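Local coordinates for Thiol:disulfide interchange protein dsbC (Haemophilus influenzae, PDB 1T3B) that probably catalyses disulfide isomerisation and disulfide bond formation in periplasmic proteins, working as a homodimer with a redox-active cysteine pair, at residues E77-A83 with G115-L121; K87-T91 with L202-E207; V90-D95 with T182-V186. All blocks are in the same frame, centred on the assembly; numbering follows the deposited sequence.

Interaction 1: residues E77-A83 with G115-L121; sequences EMIVYPA and GITVRYL
Met78, in an m, t rotamer, lays its SD over one face of the Arg119 guanidinium, 3.6 Å from NE, and its CG 3.6 Å from Leu121 CD2; Arg119 NH2 is hydrogen-bonded to Asn72 and Thr91, so the polarisable thioether covers a charge already held in place. Strands 79-81 and 116-121 run antiparallel at 166°, axes 4.6 Å apart. Ile79 pairs with Tyr120 and Tyr81 with Val118 as hydrogen-bonded pairs, Val80 with Arg119 as the non-hydrogen-bonded pair (CA-CA 4.4 Å). Ile79 N donates to Tyr120 O (3.0 Å), Tyr120 N to Ile79 O (3.3 Å) and Tyr81 N to Val118 O (3.0 Å); Ala83 N makes a weak hydrogen bond to Thr117 OG1 (3.4 Å), a hydroxyl that also bonds Glu86. Gly115, at positive phi, is the C-prime residue of the Schellman motif ending helix 108-113. Both tyrosines (chi1 m) meet rim to rim, Tyr81 CE2 to Tyr120 CE2 3.2 Å, planes at 78°, beneath helices 108-113 and 145-153. On the other face Val80 CG1 touches Thr117 CG2 (3.7 Å). Backbone bonds thus hold 79-81, outermost on this side of the thioredoxin-type sheet within the chain, to 116-121, while apolar and aromatic side chains fill the layer towards the helices.

Interaction 2: residues K87-T91 with L202-E207; sequences KHVVT and LLRALE
Strand 88-91 is extended, and helix 202-207 crosses it at a signed angle of 105° with the axes 10.4 Å apart, a normal spacing for a helix lying on a sheet. The nearest alpha carbons are those of His88 and Leu206, 7.7 Å apart. Because side chains alternate along a strand, His88 and Val90 both point at the helix while Val89 faces away. Leu206 is the counterpart of both: its CB lies 4.2 Å from the centroid of the His88 ring, 12° off the normal, a CH-pi contact over the flat face, and its CD2 sits 3.6 Å from Val90 CG1. One turn earlier, Leu203 in a t, p rotamer brings CD1 to 3.2 Å from His88 NE2 at the ring edge, and Leu202 CD2 reaches Val90 CG2 at 4.3 Å. Exposed Glu207 lays its aliphatic CG 3.8 Å from His88 NE2. The contact sets helix 199-208 on the sheet of the thioredoxin-like domain, where Leu206 also touches Ile116 of strand 116-122 and Leu202 touches Ile185 of strand 184-186.

Interaction 3: residues V90-D95 with T182-V186; sequences VTVFMD and TPSIV
Three residues bury most here: Phe93, Val186 and Thr182. Phe93 (chi1 m) and Val186 (chi1 t) share one face of the sheet, where the ring edge meets the valine, CE1 to CG2 3.6 Å. They belong to strands 90-94 and 184-186, antiparallel at 152°, axes 4.6 Å apart. Thr91 N donates to Val186 O (3.1 Å), Val186 N to Thr91 O (2.6 Å), Phe93 N to Ser184 O (2.9 Å) and, weakly, Ser184 N to Phe93 O (3.3 Å). A water accepts from Thr91 OG1 (2.8 Å), which itself accepts from Arg119 NH2, and donates to Val186 O (3.1 Å). Val92 and Ile185 form the non-hydrogen-bonded pair on the opposite face, CG2 to CG1 3.9 Å, branched side chains suited to extended backbone. Thr182 (chi1 p) closes the end, its CG2 3.4 Å from Phe93 O and its OG1 3.6 Å from Asp95 CB. The peptide before Pro183 is cis, the cis-proline loop of thioredoxin folds; Thr182 touches Cys98 and Cys101, the redox-active disulfide, and Pro183 touches Tyr100 and Cys101. Backbone bonds stop at Ser184, so this cis peptide is carried at the end of a buried, bonded strand, placing both residues against the disulfide.

In the fold
From the N terminus the chain reaches strand 79-81, then strand 88-94, and interaction 1 closes the first loop when strand 116-122 comes back beside residues 77-83. Strand 88-94 lies within that loop, yet its partners in interactions 2 and 3 come only much later, so both contacts cross interaction 1 along the chain. They start from one strand, sharing Val90 and Thr91; interaction 3 returns first, through strand 184-186, and interaction 2 follows with helix 199-208. The sheet order 79-81, 116-122, 88-94, 184-186 results, its parallel central pair linked by a beta-alpha-beta crossover through helix 99-105, which starts at the redox-active cysteines, and helix 108-113, as in the thioredoxin fold.

Interaction 1: residues E77-A83 with G115-L121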
loop_
_atom_site.group_PDB
_atom_site.type_symbol
_atom_site.label_atom_id
_atom_site.label_comp_id
_atom_site.label_asym_id
_atom_site.label_seq_id
_atom_site.Cartn_x
_atom_site.Cartn_y
_atom_site.Cartn_z
ATOM N N GLU A 77 5.872 -0.821 -31.853
ATOM C CA GLU A 77 5.598 0.603 -31.688
ATOM C C GLU A 77 6.885 1.274 -31.257
ATOM O O GLU A 77 7.032 2.498 -31.309
ATOM C CB GLU A 77 4.506 0.803 -30.638
ATOM C CG GLU A 77 3.125 0.480 -31.164
ATOM C CD GLU A 77 2.061 0.474 -30.092
ATOM O OE1 GLU A 77 2.040 1.401 -29.265
ATOM O OE2 GLU A 77 1.232 -0.456 -30.086
ATOM N N MET A 78 7.820 0.430 -30.843
ATOM C CA MET A 78 9.125 0.868 -30.400
ATOM C C MET A 78 9.963 1.248 -31.600
ATOM O O MET A 78 9.833 0.651 -32.659
ATOM C CB MET A 78 9.804 -0.258 -29.623
ATOM C CG MET A 78 9.133 -0.539 -28.297
ATOM S SD MET A 78 9.679 -2.068 -27.542
ATOM C CE MET A 78 8.235 -2.482 -26.645
ATOM N N ILE A 79 10.809 2.257 -31.431
ATOM C CA ILE A 79 11.689 2.699 -32.495
ATOM C C ILE A 79 13.037 2.041 -32.224
ATOM O O ILE A 79 13.847 2.560 -31.478
ATOM C CB ILE A 79 11.798 4.224 -32.500
ATOM C CG1 ILE A 79 10.391 4.823 -32.635
ATOM C CG2 ILE A 79 12.698 4.666 -33.643
ATOM C CD1 ILE A 79 10.343 6.297 -32.981
ATOM N N VAL A 80 13.257 0.886 -32.845
ATOM C CA VAL A 80 14.463 0.087 -32.641
ATOM C C VAL A 80 15.731 0.460 -33.400
ATOM O O VAL A 80 15.687 0.890 -34.542
ATOM C CB VAL A 80 14.170 -1.400 -32.938
ATOM C CG1 VAL A 80 15.244 -2.282 -32.343
ATOM C CG2 VAL A 80 12.811 -1.767 -32.411
ATOM N N TYR A 81 16.860 0.253 -32.734
ATOM C CA TYR A 81 18.185 0.507 -33.268
ATOM C C TYR A 81 19.008 -0.738 -32.915
ATOM O O TYR A 81 19.869 -0.678 -32.043
ATOM C CB TYR A 81 18.807 1.732 -32.587
ATOM C CG TYR A 81 18.182 3.050 -32.963
ATOM C CD1 TYR A 81 18.668 3.788 -34.031
ATOM C CD2 TYR A 81 17.096 3.552 -32.263
ATOM C CE1 TYR A 81 18.091 4.988 -34.393
ATOM C CE2 TYR A 81 16.512 4.752 -32.619
ATOM C CZ TYR A 81 17.015 5.466 -33.686
ATOM O OH TYR A 81 16.440 6.662 -34.048
ATOM N N PRO A 82 18.766 -1.871 -33.600
ATOM C CA PRO A 82 19.454 -3.152 -33.381
ATOM C C PRO A 82 20.970 -3.050 -33.422
ATOM O O PRO A 82 21.514 -2.086 -33.949
ATOM C CB PRO A 82 18.926 -4.031 -34.512
ATOM C CG PRO A 82 17.626 -3.378 -34.910
ATOM C CD PRO A 82 17.972 -1.927 -34.839
ATOM N N ALA A 83 21.653 -4.048 -32.873
ATOM C CA ALA A 83 23.112 -4.047 -32.876
ATOM C C ALA A 83 23.613 -5.221 -33.707
ATOM O O ALA A 83 22.944 -6.255 -33.756
ATOM C CB ALA A 83 23.638 -4.155 -31.458
ATOM N N GLY A 115 26.901 -4.504 -28.154
ATOM C CA GLY A 115 25.934 -5.582 -28.237
ATOM C C GLY A 115 24.625 -5.275 -27.542
ATOM O O GLY A 115 23.953 -6.183 -27.047
ATOM N N ILE A 116 24.252 -3.998 -27.497
ATOM C CA ILE A 116 23.004 -3.610 -26.847
ATOM C C ILE A 116 22.036 -2.958 -27.825
ATOM O O ILE A 116 22.318 -1.912 -28.389
ATOM C CB ILE A 116 23.251 -2.622 -25.678
ATOM C CG1 ILE A 116 24.315 -3.172 -24.727
ATOM C CG2 ILE A 116 21.957 -2.401 -24.904
ATOM C CD1 ILE A 116 24.588 -2.293 -23.524
ATOM N N THR A 117 20.895 -3.600 -28.015
ATOM C CA THR A 117 19.841 -3.112 -28.895
ATOM C C THR A 117 18.981 -2.104 -28.137
ATOM O O THR A 117 18.354 -2.455 -27.133
ATOM C CB THR A 117 18.930 -4.266 -29.343
ATOM O OG1 THR A 117 19.601 -5.043 -30.339
ATOM C CG2 THR A 117 17.621 -3.738 -29.893
ATOM N N VAL A 118 18.938 -0.862 -28.613
ATOM C CA VAL A 118 18.144 0.166 -27.950
ATOM C C VAL A 118 16.753 0.268 -28.575
ATOM O O VAL A 118 16.616 0.436 -29.774
ATOM C CB VAL A 118 18.857 1.532 -28.017
ATOM C CG1 VAL A 118 18.024 2.590 -27.325
ATOM C CG2 VAL A 118 20.225 1.434 -27.360
ATOM N N ARG A 119 15.719 0.152 -27.752
ATOM C CA ARG A 119 14.341 0.219 -28.228
ATOM C C ARG A 119 13.616 1.368 -27.532
ATOM O O ARG A 119 13.435 1.345 -26.323
ATOM C CB ARG A 119 13.628 -1.102 -27.933
ATOM C CG ARG A 119 14.521 -2.328 -28.081
ATOM C CD ARG A 119 13.717 -3.621 -28.102
ATOM N NE ARG A 119 12.835 -3.729 -26.947
ATOM C CZ ARG A 119 12.040 -4.763 -26.699
ATOM N NH1 ARG A 119 12.010 -5.795 -27.531
ATOM N NH2 ARG A 119 11.276 -4.761 -25.616
ATOM N N TYR A 120 13.198 2.369 -28.293
ATOM C CA TYR A 120 12.531 3.514 -27.702
ATOM C C TYR A 120 11.022 3.452 -27.607
ATOM O O TYR A 120 10.327 3.028 -28.527
ATOM C CB TYR A 120 12.862 4.814 -28.444
ATOM C CG TYR A 120 14.296 5.275 -28.412
ATOM C CD1 TYR A 120 14.944 5.585 -27.216
ATOM C CD2 TYR A 120 14.996 5.444 -29.595
ATOM C CE1 TYR A 120 16.261 6.055 -27.215
ATOM C CE2 TYR A 120 16.298 5.908 -29.598
ATOM C CZ TYR A 120 16.923 6.209 -28.419
ATOM O OH TYR A 120 18.220 6.642 -28.482
ATOM N N LEU A 121 10.550 3.927 -26.464
ATOM C CA LEU A 121 9.148 4.060 -26.139
ATOM C C LEU A 121 9.090 5.549 -25.845
ATOM O O LEU A 121 10.092 6.141 -25.464
ATOM C CB LEU A 121 8.807 3.259 -24.888
ATOM C CG LEU A 121 8.536 1.787 -25.153
ATOM C CD1 LEU A 121 8.283 1.060 -23.877
ATOM C CD2 LEU A 121 7.329 1.679 -26.056
#

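Interaction 2: residues K87-T91 with L202-E207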
loop_
_atom_site.group_PDB
_atom_site.type_symbol
_atom_site.label_atom_id
_atom_site.label_comp_id
_atom_site.label_asym_id
_atom_site.label_seq_id
_atom_site.Cartn_x
_atom_site.Cartn_y
_atom_site.Cartn_z
ATOM N N LYS A 87 23.610 -8.742 -27.369
ATOM C CA LYS A 87 23.940 -9.482 -26.168
ATOM C C LYS A 87 22.961 -8.920 -25.136
ATOM O O LYS A 87 22.741 -9.507 -24.075
ATOM C CB LYS A 87 25.386 -9.210 -25.759
ATOM C CG LYS A 87 26.375 -9.791 -26.747
ATOM C CD LYS A 87 27.776 -9.213 -26.599
ATOM C CE LYS A 87 28.599 -9.532 -27.850
ATOM N NZ LYS A 87 27.888 -9.104 -29.093
ATOM N N HIS A 88 22.362 -7.777 -25.478
ATOM C CA HIS A 88 21.393 -7.098 -24.614
ATOM C C HIS A 88 20.291 -6.406 -25.424
ATOM O O HIS A 88 20.504 -6.015 -26.570
ATOM C CB HIS A 88 22.110 -6.076 -23.740
ATOM C CG HIS A 88 23.241 -6.653 -22.951
ATOM N ND1 HIS A 88 23.072 -7.687 -22.053
ATOM C CD2 HIS A 88 24.563 -6.354 -22.939
ATOM C CE1 HIS A 88 24.243 -8.000 -21.525
ATOM N NE2 HIS A 88 25.164 -7.206 -22.046
ATOM N N VAL A 89 19.119 -6.258 -24.818
ATOM C CA VAL A 89 17.974 -5.636 -25.476
ATOM C C VAL A 89 17.232 -4.771 -24.463
ATOM O O VAL A 89 16.290 -5.236 -23.819
ATOM C CB VAL A 89 16.993 -6.709 -26.004
ATOM C CG1 VAL A 89 15.805 -6.061 -26.687
ATOM C CG2 VAL A 89 17.706 -7.627 -26.959
ATOM N N VAL A 90 17.638 -3.514 -24.327
ATOM C CA VAL A 90 16.997 -2.626 -23.369
ATOM C C VAL A 90 16.019 -1.623 -23.977
ATOM O O VAL A 90 16.277 -1.060 -25.031
ATOM C CB VAL A 90 18.060 -1.866 -22.568
ATOM C CG1 VAL A 90 19.075 -2.852 -22.030
ATOM C CG2 VAL A 90 18.741 -0.817 -23.448
ATOM N N THR A 91 14.890 -1.418 -23.301
ATOM C CA THR A 91 13.869 -0.467 -23.729
ATOM C C THR A 91 14.062 0.835 -22.952
ATOM O O THR A 91 14.105 0.837 -21.725
ATOM C CB THR A 91 12.465 -0.982 -23.454
ATOM O OG1 THR A 91 12.297 -2.271 -24.049
ATOM C CG2 THR A 91 11.445 -0.037 -24.051
ATOM N N LEU A 202 26.238 1.173 -18.944
ATOM C CA LEU A 202 24.990 0.479 -19.218
ATOM C C LEU A 202 25.239 -1.019 -19.381
ATOM O O LEU A 202 24.392 -1.837 -19.030
ATOM C CB LEU A 202 24.325 1.035 -20.480
ATOM C CG LEU A 202 23.095 0.247 -20.950
ATOM C CD1 LEU A 202 22.048 0.194 -19.853
ATOM C CD2 LEU A 202 22.511 0.888 -22.188
ATOM N N LEU A 203 26.408 -1.377 -19.907
ATOM C CA LEU A 203 26.751 -2.782 -20.116
ATOM C C LEU A 203 26.888 -3.522 -18.780
ATOM O O LEU A 203 26.165 -4.489 -18.520
ATOM C CB LEU A 203 28.051 -2.892 -20.921
ATOM C CG LEU A 203 28.504 -4.300 -21.314
ATOM C CD1 LEU A 203 27.462 -4.950 -22.222
ATOM C CD2 LEU A 203 29.862 -4.215 -22.008
ATOM N N ARG A 204 27.814 -3.065 -17.937
ATOM C CA ARG A 204 28.014 -3.684 -16.629
ATOM C C ARG A 204 26.676 -3.847 -15.922
ATOM O O ARG A 204 26.247 -4.964 -15.638
ATOM C CB ARG A 204 28.928 -2.825 -15.770
ATOM C CG ARG A 204 30.350 -2.741 -16.270
ATOM C CD ARG A 204 31.072 -1.647 -15.524
ATOM N NE ARG A 204 31.598 -0.623 -16.420
ATOM C CZ ARG A 204 31.705 0.662 -16.089
ATOM N NH1 ARG A 204 31.310 1.070 -14.887
ATOM N NH2 ARG A 204 32.220 1.540 -16.944
ATOM N N ALA A 205 26.021 -2.726 -15.643
ATOM C CA ALA A 205 24.728 -2.735 -14.973
ATOM C C ALA A 205 23.850 -3.898 -15.435
ATOM O O ALA A 205 23.100 -4.485 -14.649
ATOM C CB ALA A 205 24.016 -1.413 -15.225
ATOM N N LEU A 206 23.952 -4.221 -16.718
ATOM C CA LEU A 206 23.181 -5.306 -17.312
ATOM C C LEU A 206 23.818 -6.664 -17.020
ATOM O O LEU A 206 23.127 -7.617 -16.645
ATOM C CB LEU A 206 23.084 -5.103 -18.829
ATOM C CG LEU A 206 21.972 -4.218 -19.409
ATOM C CD1 LEU A 206 22.454 -3.571 -20.705
ATOM C CD2 LEU A 206 20.708 -5.058 -19.641
ATOM N N GLU A 207 25.135 -6.745 -17.193
ATOM C CA GLU A 207 25.861 -7.989 -16.960
ATOM C C GLU A 207 25.873 -8.380 -15.479
ATOM O O GLU A 207 25.640 -9.547 -15.146
ATOM C CB GLU A 207 27.293 -7.867 -17.498
ATOM C CG GLU A 207 27.343 -7.422 -18.958
ATOM C CD GLU A 207 28.735 -7.481 -19.565
ATOM O OE1 GLU A 207 29.712 -7.118 -18.874
ATOM O OE2 GLU A 207 28.850 -7.871 -20.746
#

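Interaction 3: residues V90-D95 with T182-V186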
loop_
_atom_site.group_PDB
_atom_site.type_symbol
_atom_site.label_atom_id
_atom_site.label_comp_id
_atom_site.label_asym_id
_atom_site.label_seq_id
_atom_site.Cartn_x
_atom_site.Cartn_y
_atom_site.Cartn_z
ATOM N N VAL A 90 17.638 -3.514 -24.327
ATOM C CA VAL A 90 16.997 -2.626 -23.369
ATOM C C VAL A 90 16.019 -1.623 -23.977
ATOM O O VAL A 90 16.277 -1.060 -25.031
ATOM C CB VAL A 90 18.060 -1.866 -22.568
ATOM C CG1 VAL A 90 19.075 -2.852 -22.030
ATOM C CG2 VAL A 90 18.741 -0.817 -23.448
ATOM N N THR A 91 14.890 -1.418 -23.301
ATOM C CA THR A 91 13.869 -0.467 -23.729
ATOM C C THR A 91 14.062 0.835 -22.952
ATOM O O THR A 91 14.105 0.837 -21.725
ATOM C CB THR A 91 12.465 -0.982 -23.454
ATOM O OG1 THR A 91 12.297 -2.271 -24.049
ATOM C CG2 THR A 91 11.445 -0.037 -24.051
ATOM N N VAL A 92 14.153 1.944 -23.674
ATOM C CA VAL A 92 14.387 3.251 -23.074
ATOM C C VAL A 92 13.203 4.175 -23.237
ATOM O O VAL A 92 12.662 4.285 -24.335
ATOM C CB VAL A 92 15.598 3.917 -23.739
ATOM C CG1 VAL A 92 15.812 5.304 -23.210
ATOM C CG2 VAL A 92 16.806 3.072 -23.538
ATOM N N PHE A 93 12.787 4.825 -22.149
ATOM C CA PHE A 93 11.691 5.787 -22.228
ATOM C C PHE A 93 12.371 7.110 -22.487
ATOM O O PHE A 93 13.212 7.564 -21.724
ATOM C CB PHE A 93 10.872 5.823 -20.945
ATOM C CG PHE A 93 9.956 4.646 -20.788
ATOM C CD1 PHE A 93 10.424 3.446 -20.268
ATOM C CD2 PHE A 93 8.626 4.727 -21.185
ATOM C CE1 PHE A 93 9.576 2.343 -20.147
ATOM C CE2 PHE A 93 7.778 3.637 -21.071
ATOM C CZ PHE A 93 8.254 2.443 -20.551
ATOM N N MET A 94 12.004 7.742 -23.582
ATOM C CA MET A 94 12.688 8.947 -23.958
ATOM C C MET A 94 11.786 10.118 -24.299
ATOM O O MET A 94 10.617 9.940 -24.621
ATOM C CB MET A 94 13.599 8.573 -25.121
ATOM C CG MET A 94 14.266 9.703 -25.806
ATOM S SD MET A 94 14.056 9.469 -27.570
ATOM C CE MET A 94 12.470 10.177 -27.809
ATOM N N ASP A 95 12.340 11.321 -24.193
ATOM C CA ASP A 95 11.623 12.550 -24.500
ATOM C C ASP A 95 12.513 13.332 -25.463
ATOM O O ASP A 95 13.731 13.305 -25.343
ATOM C CB ASP A 95 11.370 13.353 -23.224
ATOM C CG ASP A 95 10.404 14.500 -23.441
ATOM O OD1 ASP A 95 10.652 15.313 -24.363
ATOM O OD2 ASP A 95 9.403 14.587 -22.695
ATOM N N THR A 182 13.627 11.247 -17.678
ATOM C CA THR A 182 14.200 10.584 -18.838
ATOM C C THR A 182 15.644 10.981 -19.083
ATOM O O THR A 182 16.063 12.078 -18.747
ATOM C CB THR A 182 13.353 10.874 -20.105
ATOM O OG1 THR A 182 13.180 12.289 -20.255
ATOM C CG2 THR A 182 11.980 10.222 -19.992
ATOM N N PRO A 183 16.426 10.080 -19.680
ATOM C CA PRO A 183 16.005 8.751 -20.119
ATOM C C PRO A 183 15.863 7.773 -18.965
ATOM O O PRO A 183 16.357 8.012 -17.866
ATOM C CB PRO A 183 17.121 8.346 -21.069
ATOM C CG PRO A 183 18.303 8.960 -20.435
ATOM C CD PRO A 183 17.819 10.335 -20.071
ATOM N N SER A 184 15.182 6.665 -19.225
ATOM C CA SER A 184 15.004 5.630 -18.222
ATOM C C SER A 184 15.060 4.310 -18.969
ATOM O O SER A 184 14.201 4.035 -19.793
ATOM C CB SER A 184 13.658 5.787 -17.503
ATOM O OG SER A 184 13.609 6.988 -16.751
ATOM N N ILE A 185 16.088 3.515 -18.676
ATOM C CA ILE A 185 16.330 2.219 -19.301
ATOM C C ILE A 185 15.670 1.061 -18.560
ATOM O O ILE A 185 15.957 0.822 -17.393
ATOM C CB ILE A 185 17.832 1.899 -19.342
ATOM C CG1 ILE A 185 18.606 2.953 -20.136
ATOM C CG2 ILE A 185 18.029 0.530 -19.915
ATOM C CD1 ILE A 185 19.115 4.116 -19.325
ATOM N N VAL A 186 14.794 0.329 -19.235
ATOM C CA VAL A 186 14.138 -0.816 -18.614
ATOM C C VAL A 186 14.810 -2.069 -19.129
ATOM O O VAL A 186 14.821 -2.341 -20.322
ATOM C CB VAL A 186 12.648 -0.886 -18.955
ATOM C CG1 VAL A 186 12.048 -2.156 -18.382
ATOM C CG2 VAL A 186 11.945 0.330 -18.402
HETATM O O HOH W 1 13.786 -4.216 -22.609
#